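Local structure of endo-1,4-beta-xylanase D (Paenibacillus polymyxa, 1W0N) at residues V15-M20 and V46-Q50; S31-D35 and V61-S65; K72-G78 and E108-T114. The protein probably binds xylan through its calcium-dependent, family 36 carbohydrate-binding module, one domain of a xylanase that hydrolyses 1,4-beta-xylosidic bonds. One frame throughout, in Å; residues are numbered along the deposited sequence.

Contact 1 (V15-M20 and V46-Q50); sequences VEAENM and VSYSQ. With CA (calcium ion), chain B.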
loop_
_atom_site.group_PDB
_atom_site.type_symbol
_atom_site.label_atom_id
_atom_site.label_comp_id
_atom_site.label_asym_id
_atom_site.label_seq_id
_atom_site.Cartn_x
_atom_site.Cartn_y
_atom_site.Cartn_z
ATOM N N VAL A 15 1.797 -10.373 0.574
ATOM C CA VAL A 15 2.259 -9.990 1.904
ATOM C C VAL A 15 1.139 -9.204 2.577
ATOM O O VAL A 15 0.605 -8.235 2.026
ATOM C CB VAL A 15 3.551 -9.159 1.844
ATOM C CG1 VAL A 15 4.000 -8.760 3.238
ATOM C CG2 VAL A 15 4.651 -9.949 1.147
ATOM N N GLU A 16 0.761 -9.653 3.775
ATOM C CA GLU A 16 -0.289 -8.995 4.540
ATOM C C GLU A 16 0.245 -7.717 5.165
ATOM O O GLU A 16 1.339 -7.700 5.744
ATOM C CB GLU A 16 -0.785 -9.932 5.638
ATOM C CG GLU A 16 -1.424 -11.211 5.142
ATOM C CD GLU A 16 -2.759 -11.035 4.444
ATOM O OE1 GLU A 16 -3.347 -9.943 4.547
ATOM O OE2 GLU A 16 -3.224 -11.993 3.812
ATOM N N ALA A 17 -0.519 -6.619 5.073
ATOM C CA ALA A 17 -0.076 -5.357 5.641
ATOM C C ALA A 17 0.211 -5.474 7.134
ATOM O O ALA A 17 1.160 -4.873 7.648
ATOM C CB ALA A 17 -1.110 -4.273 5.380
ATOM N N GLU A 18 -0.628 -6.245 7.833
ATOM C CA GLU A 18 -0.514 -6.414 9.262
ATOM C C GLU A 18 0.763 -7.167 9.668
ATOM O O GLU A 18 1.074 -7.192 10.861
ATOM C CB GLU A 18 -1.771 -7.079 9.826
ATOM C CG GLU A 18 -2.121 -8.460 9.284
ATOM C CD GLU A 18 -3.014 -8.480 8.037
ATOM O OE1 GLU A 18 -2.927 -7.545 7.194
ATOM O OE2 GLU A 18 -3.784 -9.446 7.856
ATOM N N ASN A 19 1.489 -7.746 8.711
ATOM C CA ASN A 19 2.769 -8.388 8.975
ATOM C C ASN A 19 3.976 -7.526 8.608
ATOM O O ASN A 19 5.121 -7.961 8.758
ATOM C CB ASN A 19 2.841 -9.732 8.254
ATOM C CG ASN A 19 1.846 -10.723 8.797
ATOM O OD1 ASN A 19 1.452 -10.644 9.972
ATOM N ND2 ASN A 19 1.448 -11.671 7.975
ATOM N N MET A 20 3.734 -6.310 8.144
ATOM C CA MET A 20 4.791 -5.382 7.755
ATOM C C MET A 20 5.226 -4.534 8.941
ATOM O O MET A 20 4.585 -4.516 9.994
ATOM C CB MET A 20 4.278 -4.477 6.624
ATOM C CG MET A 20 3.917 -5.233 5.367
ATOM S SD MET A 20 3.325 -4.067 4.136
ATOM C CE MET A 20 2.756 -5.193 2.858
ATOM N N VAL A 46 3.450 1.611 5.975
ATOM C CA VAL A 46 3.853 0.230 6.193
ATOM C C VAL A 46 4.978 -0.092 5.228
ATOM O O VAL A 46 5.002 0.423 4.098
ATOM C CB VAL A 46 2.707 -0.805 6.013
ATOM C CG1 VAL A 46 1.694 -0.651 7.133
ATOM C CG2 VAL A 46 2.031 -0.689 4.658
ATOM N N SER A 47 5.916 -0.936 5.649
ATOM C CA SER A 47 7.024 -1.288 4.781
ATOM C C SER A 47 7.584 -2.653 5.099
ATOM O O SER A 47 7.452 -3.163 6.212
ATOM C CB SER A 47 8.135 -0.261 4.855
ATOM O OG SER A 47 8.743 -0.259 6.120
ATOM N N TYR A 48 8.252 -3.244 4.109
ATOM C CA TYR A 48 9.006 -4.467 4.315
ATOM C C TYR A 48 10.003 -4.580 3.166
ATOM O O TYR A 48 9.931 -3.854 2.181
ATOM C CB TYR A 48 8.086 -5.706 4.400
ATOM C CG TYR A 48 7.597 -6.194 3.084
ATOM C CD1 TYR A 48 6.580 -5.548 2.387
ATOM C CD2 TYR A 48 8.218 -7.286 2.480
ATOM C CE1 TYR A 48 6.197 -5.992 1.125
ATOM C CE2 TYR A 48 7.840 -7.734 1.232
ATOM C CZ TYR A 48 6.832 -7.081 0.542
ATOM O OH TYR A 48 6.430 -7.489 -0.693
ATOM N N SER A 49 10.962 -5.508 3.298
ATOM C CA SER A 49 11.957 -5.725 2.271
ATOM C C SER A 49 11.591 -6.922 1.416
ATOM O O SER A 49 11.339 -8.007 1.936
ATOM C CB SER A 49 13.328 -5.967 2.909
ATOM O OG SER A 49 13.764 -4.825 3.562
ATOM N N GLN A 50 11.578 -6.714 0.091
ATOM C CA GLN A 50 11.242 -7.734 -0.882
ATOM C C GLN A 50 12.426 -7.990 -1.798
ATOM O O GLN A 50 12.962 -7.057 -2.391
ATOM C CB GLN A 50 10.047 -7.268 -1.712
ATOM C CG GLN A 50 9.600 -8.208 -2.832
ATOM C CD GLN A 50 9.059 -9.528 -2.293
ATOM O OE1 GLN A 50 8.088 -9.535 -1.511
ATOM N NE2 GLN A 50 9.635 -10.627 -2.731
HETATM CA CA CA B . -4.662 -8.466 5.706
HETATM O O HOH W 1 -6.213 -10.299 5.979
#

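Contact 2 (S31-D35 and V61-S65); sequences SAPFD and VRGAS. With CA (calcium ion), chain B.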
loop_
_atom_site.group_PDB
_atom_site.type_symbol
_atom_site.label_atom_id
_atom_site.label_comp_id
_atom_site.label_asym_id
_atom_site.label_seq_id
_atom_site.Cartn_x
_atom_site.Cartn_y
_atom_site.Cartn_z
ATOM N N SER A 31 -8.751 -4.381 12.452
ATOM C CA SER A 31 -9.530 -5.576 12.207
ATOM C C SER A 31 -10.730 -5.320 11.308
ATOM O O SER A 31 -11.257 -6.285 10.745
ATOM C CB SER A 31 -10.017 -6.150 13.539
ATOM O OG SER A 31 -10.664 -5.169 14.308
ATOM N N ALA A 32 -11.154 -4.075 11.153
ATOM C CA ALA A 32 -12.241 -3.688 10.257
ATOM C C ALA A 32 -11.716 -2.571 9.357
ATOM O O ALA A 32 -10.984 -1.696 9.812
ATOM C CB ALA A 32 -13.452 -3.212 11.035
ATOM N N PRO A 33 -12.091 -2.599 8.064
ATOM C CA PRO A 33 -12.992 -3.541 7.408
ATOM C C PRO A 33 -12.330 -4.861 6.954
ATOM O O PRO A 33 -12.933 -5.624 6.213
ATOM C CB PRO A 33 -13.494 -2.753 6.197
ATOM C CG PRO A 33 -12.308 -1.883 5.820
ATOM C CD PRO A 33 -11.692 -1.502 7.160
ATOM N N PHE A 34 -11.105 -5.101 7.435
ATOM C CA PHE A 34 -10.393 -6.359 7.253
ATOM C C PHE A 34 -9.222 -6.294 8.231
ATOM O O PHE A 34 -8.929 -5.251 8.809
ATOM C CB PHE A 34 -9.922 -6.574 5.795
ATOM C CG PHE A 34 -9.437 -5.314 5.124
ATOM C CD1 PHE A 34 -8.347 -4.608 5.639
ATOM C CD2 PHE A 34 -10.082 -4.811 4.012
ATOM C CE1 PHE A 34 -7.923 -3.425 5.047
ATOM C CE2 PHE A 34 -9.644 -3.634 3.400
ATOM C CZ PHE A 34 -8.582 -2.936 3.934
ATOM N N ASP A 35 -8.536 -7.436 8.398
ATOM C CA ASP A 35 -7.272 -7.429 9.117
ATOM C C ASP A 35 -6.226 -6.754 8.229
ATOM O O ASP A 35 -6.017 -7.154 7.079
ATOM C CB ASP A 35 -6.867 -8.838 9.502
ATOM C CG ASP A 35 -7.885 -9.445 10.456
ATOM O OD1 ASP A 35 -8.101 -8.844 11.529
ATOM O OD2 ASP A 35 -8.560 -10.426 10.143
ATOM N N VAL A 61 -3.151 -4.120 -4.591
ATOM C CA VAL A 61 -3.377 -3.909 -3.169
ATOM C C VAL A 61 -4.883 -3.937 -2.953
ATOM O O VAL A 61 -5.634 -3.268 -3.669
ATOM C CB VAL A 61 -2.774 -2.578 -2.671
ATOM C CG1 VAL A 61 -3.222 -2.249 -1.239
ATOM C CG2 VAL A 61 -1.253 -2.654 -2.722
ATOM N N ARG A 62 -5.325 -4.721 -1.950
ATOM C CA ARG A 62 -6.703 -4.650 -1.502
ATOM C C ARG A 62 -6.777 -3.610 -0.385
ATOM O O ARG A 62 -5.992 -3.661 0.564
ATOM C CB ARG A 62 -7.205 -6.008 -1.011
ATOM C CG ARG A 62 -8.660 -5.970 -0.588
ATOM C CD ARG A 62 -9.238 -7.353 -0.383
ATOM N NE ARG A 62 -10.677 -7.329 -0.160
ATOM C CZ ARG A 62 -11.315 -7.628 0.974
ATOM N NH1 ARG A 62 -10.660 -7.883 2.101
ATOM N NH2 ARG A 62 -12.656 -7.663 0.980
ATOM N N GLY A 63 -7.692 -2.656 -0.542
ATOM C CA GLY A 63 -7.794 -1.559 0.392
ATOM C C GLY A 63 -9.185 -0.955 0.386
ATOM O O GLY A 63 -10.063 -1.372 -0.364
ATOM N N ALA A 64 -9.359 0.055 1.245
ATOM C CA ALA A 64 -10.627 0.767 1.345
ATOM C C ALA A 64 -10.362 2.153 1.884
ATOM O O ALA A 64 -9.301 2.428 2.450
ATOM C CB ALA A 64 -11.607 0.017 2.260
ATOM N N SER A 65 -11.349 3.038 1.719
ATOM C CA SER A 65 -11.322 4.352 2.325
ATOM C C SER A 65 -12.082 4.347 3.653
ATOM O O SER A 65 -13.033 3.579 3.839
ATOM C CB SER A 65 -12.000 5.333 1.367
ATOM O OG SER A 65 -12.003 6.636 1.930
HETATM CA CA CA B . -4.662 -8.466 5.706
HETATM O O HOH W 1 -6.213 -10.299 5.979
#

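Contact 3 (K72-G78 and E108-T114); sequences KVDLVIG and EIKLALT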
loop_
_atom_site.group_PDB
_atom_site.type_symbol
_atom_site.label_atom_id
_atom_site.label_comp_id
_atom_site.label_asym_id
_atom_site.label_seq_id
_atom_site.Cartn_x
_atom_site.Cartn_y
_atom_site.Cartn_z
ATOM N N LYS A 72 -5.945 7.872 -1.173
ATOM C CA LYS A 72 -4.916 7.511 -2.143
ATOM C C LYS A 72 -3.664 7.063 -1.411
ATOM O O LYS A 72 -3.242 7.692 -0.454
ATOM C CB LYS A 72 -4.595 8.656 -3.098
ATOM C CG LYS A 72 -5.637 8.746 -4.260
ATOM C CD LYS A 72 -5.260 9.778 -5.229
ATOM C CE LYS A 72 -6.036 9.687 -6.448
ATOM N NZ LYS A 72 -5.136 9.254 -7.523
ATOM N N VAL A 73 -3.077 5.968 -1.912
ATOM C CA VAL A 73 -1.920 5.339 -1.300
ATOM C C VAL A 73 -0.786 5.232 -2.321
ATOM O O VAL A 73 -0.948 4.552 -3.337
ATOM C CB VAL A 73 -2.291 3.934 -0.775
ATOM C CG1 VAL A 73 -1.090 3.240 -0.163
ATOM C CG2 VAL A 73 -3.431 4.012 0.234
ATOM N N ASP A 74 0.335 5.884 -2.034
ATOM C CA ASP A 74 1.533 5.736 -2.855
ATOM C C ASP A 74 2.202 4.388 -2.604
ATOM O O ASP A 74 2.291 3.926 -1.460
ATOM C CB ASP A 74 2.557 6.806 -2.502
ATOM C CG ASP A 74 2.256 8.181 -3.080
ATOM O OD1 ASP A 74 1.400 8.298 -3.947
ATOM O OD2 ASP A 74 2.914 9.169 -2.669
ATOM N N LEU A 75 2.693 3.803 -3.690
ATOM C CA LEU A 75 3.572 2.649 -3.638
ATOM C C LEU A 75 4.987 3.111 -3.941
ATOM O O LEU A 75 5.244 3.707 -4.989
ATOM C CB LEU A 75 3.139 1.606 -4.658
ATOM C CG LEU A 75 4.043 0.392 -4.805
ATOM C CD1 LEU A 75 4.152 -0.391 -3.506
ATOM C CD2 LEU A 75 3.552 -0.501 -5.937
ATOM N N VAL A 76 5.891 2.824 -3.006
ATOM C CA VAL A 76 7.288 3.211 -3.107
ATOM C C VAL A 76 8.094 1.910 -3.165
ATOM O O VAL A 76 7.964 1.051 -2.295
ATOM C CB VAL A 76 7.710 4.083 -1.952
ATOM C CG1 VAL A 76 9.049 4.740 -2.235
ATOM C CG2 VAL A 76 6.636 5.142 -1.634
ATOM N N ILE A 77 8.897 1.743 -4.213
ATOM C CA ILE A 77 9.769 0.563 -4.349
ATOM C C ILE A 77 11.184 1.076 -4.469
ATOM O O ILE A 77 11.514 1.822 -5.397
ATOM C CB ILE A 77 9.404 -0.288 -5.595
ATOM C CG1 ILE A 77 7.951 -0.765 -5.522
ATOM C CG2 ILE A 77 10.371 -1.475 -5.715
ATOM C CD1 ILE A 77 7.497 -1.548 -6.737
ATOM N N GLY A 78 12.046 0.684 -3.542
ATOM C CA GLY A 78 13.406 1.138 -3.567
ATOM C C GLY A 78 13.537 2.635 -3.547
ATOM O O GLY A 78 14.435 3.166 -4.208
ATOM N N GLU A 108 13.166 -2.084 -0.624
ATOM C CA GLU A 108 12.121 -1.705 0.302
ATOM C C GLU A 108 10.831 -1.471 -0.454
ATOM O O GLU A 108 10.806 -0.776 -1.473
ATOM C CB GLU A 108 12.482 -0.421 1.030
ATOM C CG GLU A 108 11.390 0.023 2.013
ATOM C CD GLU A 108 11.602 1.415 2.485
ATOM O OE1 GLU A 108 11.463 2.440 1.695
ATOM O OE2 GLU A 108 11.891 1.618 3.655
ATOM N N ILE A 109 9.743 -2.052 0.074
ATOM C CA ILE A 109 8.390 -1.801 -0.394
ATOM C C ILE A 109 7.701 -0.977 0.674
ATOM O O ILE A 109 7.708 -1.369 1.854
ATOM C CB ILE A 109 7.627 -3.127 -0.592
ATOM C CG1 ILE A 109 8.418 -4.128 -1.432
ATOM C CG2 ILE A 109 6.238 -2.867 -1.175
ATOM C CD1 ILE A 109 8.879 -3.634 -2.775
ATOM N N LYS A 110 7.133 0.160 0.310
ATOM C CA LYS A 110 6.466 1.025 1.275
ATOM C C LYS A 110 5.134 1.483 0.698
ATOM O O LYS A 110 5.042 1.827 -0.492
ATOM C CB LYS A 110 7.355 2.200 1.623
ATOM C CG LYS A 110 6.769 3.195 2.604
ATOM C CD LYS A 110 7.734 4.234 3.047
ATOM C CE LYS A 110 8.068 5.214 2.033
ATOM N NZ LYS A 110 8.865 6.265 2.686
ATOM N N LEU A 111 4.106 1.486 1.545
ATOM C CA LEU A 111 2.824 2.103 1.227
ATOM C C LEU A 111 2.619 3.260 2.200
ATOM O O LEU A 111 2.816 3.121 3.424
ATOM C CB LEU A 111 1.690 1.083 1.362
ATOM C CG LEU A 111 1.728 -0.071 0.356
ATOM C CD1 LEU A 111 0.819 -1.219 0.808
ATOM C CD2 LEU A 111 1.320 0.369 -1.042
ATOM N N ALA A 112 2.205 4.413 1.687
ATOM C CA ALA A 112 1.962 5.628 2.503
ATOM C C ALA A 112 0.909 6.443 1.825
ATOM O O ALA A 112 0.748 6.377 0.615
ATOM C CB ALA A 112 3.225 6.445 2.654
ATOM N N LEU A 113 0.143 7.273 2.531
ATOM C CA LEU A 113 -0.813 8.163 1.880
ATOM C C LEU A 113 -0.120 9.082 0.891
ATOM O O LEU A 113 0.963 9.608 1.165
ATOM C CB LEU A 113 -1.575 8.995 2.898
ATOM C CG LEU A 113 -2.539 8.258 3.818
ATOM C CD1 LEU A 113 -3.170 9.200 4.798
ATOM C CD2 LEU A 113 -3.590 7.525 3.087
ATOM N N THR A 114 -0.769 9.331 -0.242
ATOM C CA THR A 114 -0.262 10.244 -1.240
ATOM C C THR A 114 -0.184 11.716 -0.708
ATOM O O THR A 114 0.714 12.449 -1.047
ATOM C CB THR A 114 -1.145 10.055 -2.534
ATOM O OG1 THR A 114 -1.168 8.721 -2.976
ATOM C CG2 THR A 114 -0.740 10.897 -3.676
HETATM O O HOH W 2 3.520 9.402 0.105
HETATM O O HOH W 3 2.586 11.811 -2.875
#

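Contact 1 (V15-M20 and V46-Q50)
Val15 lies over one face of the Tyr48 ring, and this CH-pi contact leads the apolar interactions. Its CG1, anti to the backbone N (chi1 179°), sits 4.1 Å from the ring centroid and only 9° off the normal, while CG2 comes within 3.7 Å of Tyr48 CZ. Met20, extended beyond CG, packs its methyl CE 3.9 Å from Tyr48 CD1 and its SD 3.7 Å from Val46 CG2. Met20 SD also stands 5.2 Å from the Tyr48 ring centroid, obliquely to the ring, which is the Met-aromatic contact. Ile127 of strand 122-130 touches Met20 too.

The polar bonds run within each segment. Tyr48 OH donates to Gln50 OE1 at 2.8 Å; the donor lies in the amide's carbonyl plane, on a lone pair at a C=O...O angle of 131°, which would restrain both groups. Asn19 N to Glu16 O and Met20 N to Ala17 O close the 3-10 turn and bring Met20 back to the strand that carries Tyr48.

On the turn's other side, Glu16 OE1 binds calcium at 2.3 Å and Glu18 chelates it with both carboxylate oxygens, each at 2.5 Å; Asp35, Asp125 and water 1 complete the site.

The turn is thus two-sided: carboxylates gather on the metal, whereas Val15 and Met20 attach it to strand 45-52 by dispersion, so calcium and the sandwich interior probably fix its shape together.

Contact 2 (S31-D35 and V61-S65)
Arg62 NH1 forms a salt bridge with Asp125 OD2 and at the same time rests against Phe34, 3.7 Å from its CD2. The guanidinium passes the phenyl ring obliquely, their planes 49° apart, so the contact is neither a stack nor an edge-on approach. An extended chain from CG to NE, with CG anti to the backbone N (chi1 -178°), takes NH1 from the strand to this place. Asp125 is itself a calcium ligand, so Arg62 is a second-shell residue that would help orient it.

The metal also holds the loop directly: the backbone O of Asp35 binds calcium at 2.3 Å, and water 1 is another ligand at 2.4 Å.

Phe34 supplies most of the apolar contact. The far end of its ring, CZ, reaches 3.9 Å from Gly63 CA, close to the bare backbone of a residue without a side chain, and Ala64 N lies at the ring's edge, near its plane. Pro33, preceded by a cis peptide bond, sets CG 4.0 Å above the Phe34 ring plane, offset toward the rim, and the same CG touches Ala64 CB at 4.1 Å. Tyr123 of strand 122-130 and Pro92 also touch Phe34.

A loop between strands 28-30 and 36-39 that gives a backbone oxygen to calcium and brings the end of an aromatic ring against strand 56-65 is consistent with the structural metal site of beta-sandwich carbohydrate-binding modules.

Contact 3 (K72-G78 and E108-T114)
Asp74 and Thr114 are joined by the side-chain bond from Thr114 OG1 to Asp74 OD1, 2.8 Å long, in which the hydroxyl meets the carboxylate from above its plane, 65° out of it. The other oxygen is engaged through water: water 3 donates to Asp74 OD2 at 2.7 Å and also to Thr114 O, and water 2 lies between OD2 and Leu113 O. Replacing Asp74 by an alanine removes the carboxylate, and Thr114 and the two waters would probably be held less firmly, though Thr114 OG1 has another partner.

Backbone bonds follow in antiparallel register. Thr114 N to Lys72 O, at 3.0 Å, ties the same end independently of the side chains. Asp74 N to Ala112 O is short at 2.7 Å yet bent, with an N-H...O angle of 138°, and Ala112 N returns a longer bond to Asp74 O. Val76 and Lys110 exchange two more, Val76 N reaching Lys110 O at 2.8 Å, and Gly78 N takes Glu108 O at the far end.

Packing differs between the faces. On one, Leu75 CD1 touches Leu111 CD2 at 3.8 Å, and Ile77 CG2 lies 3.9 Å from Ile109 CD1; from strand 122-130, Ile127 touches Leu75 and Val124 touches Leu111. On the other, Lys110 runs beside Val76 and bends at chi3 (72°), its CE 3.9 Å from Val76 CG2.

Backbone bonds therefore carry the pairing of these neighbouring sandwich strands along its length, while the Asp74-Thr114 bond and the waters probably reinforce one end.

How the contacts relate
Contact 3 lies nearest the centre of the chain, about 6 Å between centres, against 9 and 11 Å for contacts 1 and 2. Yet contact 2 is the buried one; contacts 1 and 3 are partly buried, contact 3 on its aliphatic face, with exposed residues toward its ends. Contact 3 alone joins its segments by regular strand pairing; contact 1 packs side chains between sheets, contact 2 from loop to strand. Contacts 1 and 3 share a sheet, Tyr48 O lying 2.8 Å from Ile109 N, a probable hydrogen bond. Contacts 1 and 2 share calcium and water 1. Calcium thus takes part in contacts 1 and 2, whereas backbone pairing dominates contact 3.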